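PDB 2X3E: beta-ketoacyl-[acyl-carrier-protein] synthase III from Pseudomonas aeruginosa, which probably catalyses the first condensation of fatty acid synthesis, joining an acetyl unit from acetyl-CoA to two carbons from malonyl-ACP. Local coordinates for residues S229-L234 against D262-P267. The protein carries 1 engineered substitution. Sequence-based numbering, arbitrary orientation.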
loop_
_atom_site.group_PDB
_atom_site.type_symbol
_atom_site.label_atom_id
_atom_site.label_comp_id
_atom_site.label_asym_id
_atom_site.label_seq_id
_atom_site.Cartn_x
_atom_site.Cartn_y
_atom_site.Cartn_z
ATOM N N SER A 229 8.552 -8.204 19.721
ATOM C CA SER A 229 7.280 -8.318 18.995
ATOM C C SER A 229 6.720 -9.738 19.100
ATOM O O SER A 229 5.520 -9.927 19.349
ATOM C CB SER A 229 7.445 -7.905 17.525
ATOM O OG SER A 229 6.207 -8.004 16.831
ATOM N N VAL A 230 7.597 -10.730 18.941
ATOM C CA VAL A 230 7.211 -12.129 19.129
ATOM C C VAL A 230 6.665 -12.317 20.542
ATOM O O VAL A 230 5.590 -12.879 20.720
ATOM C CB VAL A 230 8.391 -13.106 18.880
ATOM C CG1 VAL A 230 7.984 -14.542 19.228
ATOM C CG2 VAL A 230 8.855 -13.024 17.431
ATOM N N ARG A 231 7.394 -11.825 21.544
ATOM C CA ARG A 231 6.951 -11.981 22.933
ATOM C C ARG A 231 5.554 -11.414 23.159
ATOM O O ARG A 231 4.745 -12.026 23.849
ATOM C CB ARG A 231 7.918 -11.326 23.925
ATOM C CG ARG A 231 7.442 -11.400 25.383
ATOM C CD ARG A 231 7.245 -12.844 25.848
ATOM N NE ARG A 231 8.530 -13.524 25.987
ATOM C CZ ARG A 231 8.698 -14.824 26.222
ATOM N NH1 ARG A 231 7.659 -15.641 26.325
ATOM N NH2 ARG A 231 9.929 -15.310 26.344
ATOM N N ARG A 232 5.273 -10.250 22.585
ATOM C CA ARG A 232 3.948 -9.639 22.725
ATOM C C ARG A 232 2.836 -10.510 22.148
ATOM O O ARG A 232 1.778 -10.673 22.765
ATOM C CB ARG A 232 3.934 -8.245 22.096
ATOM C CG ARG A 232 4.796 -7.266 22.878
ATOM C CD ARG A 232 4.530 -5.843 22.507
ATOM N NE ARG A 232 4.959 -5.509 21.150
ATOM C CZ ARG A 232 6.209 -5.213 20.786
ATOM N NH1 ARG A 232 7.211 -5.221 21.667
ATOM N NH2 ARG A 232 6.463 -4.910 19.519
ATOM N N VAL A 233 3.076 -11.085 20.977
ATOM C CA VAL A 233 2.068 -11.939 20.351
ATOM C C VAL A 233 1.946 -13.298 21.094
ATOM O O VAL A 233 0.847 -13.848 21.209
ATOM C CB VAL A 233 2.319 -12.060 18.820
ATOM C CG1 VAL A 233 3.353 -13.130 18.505
ATOM C CG2 VAL A 233 1.017 -12.311 18.074
ATOM N N LEU A 234 3.059 -13.809 21.635
ATOM C CA LEU A 234 3.024 -15.020 22.480
ATOM C C LEU A 234 2.131 -14.798 23.702
ATOM O O LEU A 234 1.245 -15.614 24.003
ATOM C CB LEU A 234 4.435 -15.427 22.932
ATOM C CG LEU A 234 5.398 -15.973 21.871
ATOM C CD1 LEU A 234 6.749 -16.295 22.504
ATOM C CD2 LEU A 234 4.812 -17.196 21.204
ATOM N N ASP A 262 17.900 -16.642 20.666
ATOM C CA ASP A 262 18.629 -16.428 21.920
ATOM C C ASP A 262 17.820 -15.566 22.891
ATOM O O ASP A 262 17.660 -15.929 24.056
ATOM C CB ASP A 262 19.993 -15.784 21.637
ATOM C CG ASP A 262 20.774 -15.462 22.903
ATOM O OD1 ASP A 262 20.849 -16.319 23.807
ATOM O OD2 ASP A 262 21.317 -14.341 22.989
ATOM N N GLN A 263 17.313 -14.433 22.418
ATOM C CA GLN A 263 16.536 -13.531 23.286
ATOM C C GLN A 263 15.295 -14.199 23.870
ATOM O O GLN A 263 14.910 -13.909 25.007
ATOM C CB GLN A 263 16.111 -12.261 22.539
ATOM C CG GLN A 263 17.244 -11.305 22.228
ATOM C CD GLN A 263 17.899 -10.722 23.466
ATOM O OE1 GLN A 263 17.223 -10.335 24.421
ATOM N NE2 GLN A 263 19.227 -10.644 23.451
ATOM N N LEU A 264 14.680 -15.083 23.084
ATOM C CA LEU A 264 13.467 -15.792 23.495
ATOM C C LEU A 264 13.754 -17.095 24.233
ATOM O O LEU A 264 12.820 -17.770 24.647
ATOM C CB LEU A 264 12.604 -16.116 22.262
ATOM C CG LEU A 264 12.031 -14.957 21.441
ATOM C CD1 LEU A 264 11.619 -15.423 20.056
ATOM C CD2 LEU A 264 10.850 -14.325 22.160
ATOM N N ASP A 265 15.033 -17.443 24.408
ATOM C CA ASP A 265 15.418 -18.747 24.962
ATOM C C ASP A 265 14.729 -19.872 24.182
ATOM O O ASP A 265 14.262 -20.858 24.765
ATOM C CB ASP A 265 15.088 -18.846 26.464
ATOM C CG ASP A 265 16.072 -18.092 27.336
ATOM O OD1 ASP A 265 17.289 -18.171 27.069
ATOM O OD2 ASP A 265 15.629 -17.439 28.305
ATOM N N LEU A 266 14.673 -19.708 22.858
ATOM C CA LEU A 266 14.068 -20.667 21.939
ATOM C C LEU A 266 15.188 -21.407 21.210
ATOM O O LEU A 266 16.169 -20.787 20.809
ATOM C CB LEU A 266 13.215 -19.925 20.911
ATOM C CG LEU A 266 12.377 -20.774 19.958
ATOM C CD1 LEU A 266 11.122 -21.280 20.668
ATOM C CD2 LEU A 266 12.000 -19.976 18.716
ATOM N N PRO A 267 15.053 -22.731 21.035
ATOM C CA PRO A 267 16.068 -23.454 20.269
ATOM C C PRO A 267 16.207 -22.913 18.847
ATOM O O PRO A 267 15.199 -22.737 18.144
ATOM C CB PRO A 267 15.548 -24.897 20.261
ATOM C CG PRO A 267 14.679 -24.994 21.454
ATOM C CD PRO A 267 14.055 -23.640 21.624
HETATM O O HOH W 1 12.747 -13.891 26.548
#
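R231 and L264 bring helix 215-237 and the end of helix 254-264 nearest each other, their CA atoms 7.6 Å apart, and past L264 the chain leaves the helix at D265 through a Schellman motif with positive phi. At this spacing the side chains of both helices meet between the backbones, and L264 supplies most of what the second segment contributes. Its forked end meets V230 at about a right angle, L264 CD1 resting 3.8 Å from V230 CG1 and L264 CD2 lying 4.1 Å from the same methyl. V230 offers that methyl because CG1 stands anti to the backbone N (chi1 174°). At the more open margin, R231 bends at chi2 and chi3 (59° and 70°), which carries its guanidinium across toward the helix end. No direct hydrogen bond joins the two segments; a water mediates instead, lying in the guanidinium plane at its edge, accepting from R231 NH2 at 3.2 Å and donating to Q263 O at 2.7 Å. The last helical turn thus gains a solvent-mediated link beside the apolar contact. On the sheet side, V230 and L264 both touch L247 of strand 246-249, and V230 also reaches V306 and T308 of strand 304-311. Two helices covering the same sheet and meeting through apolar side chains are characteristic of the layered alpha-beta-alpha-beta-alpha thiolase fold, here its C-terminal half.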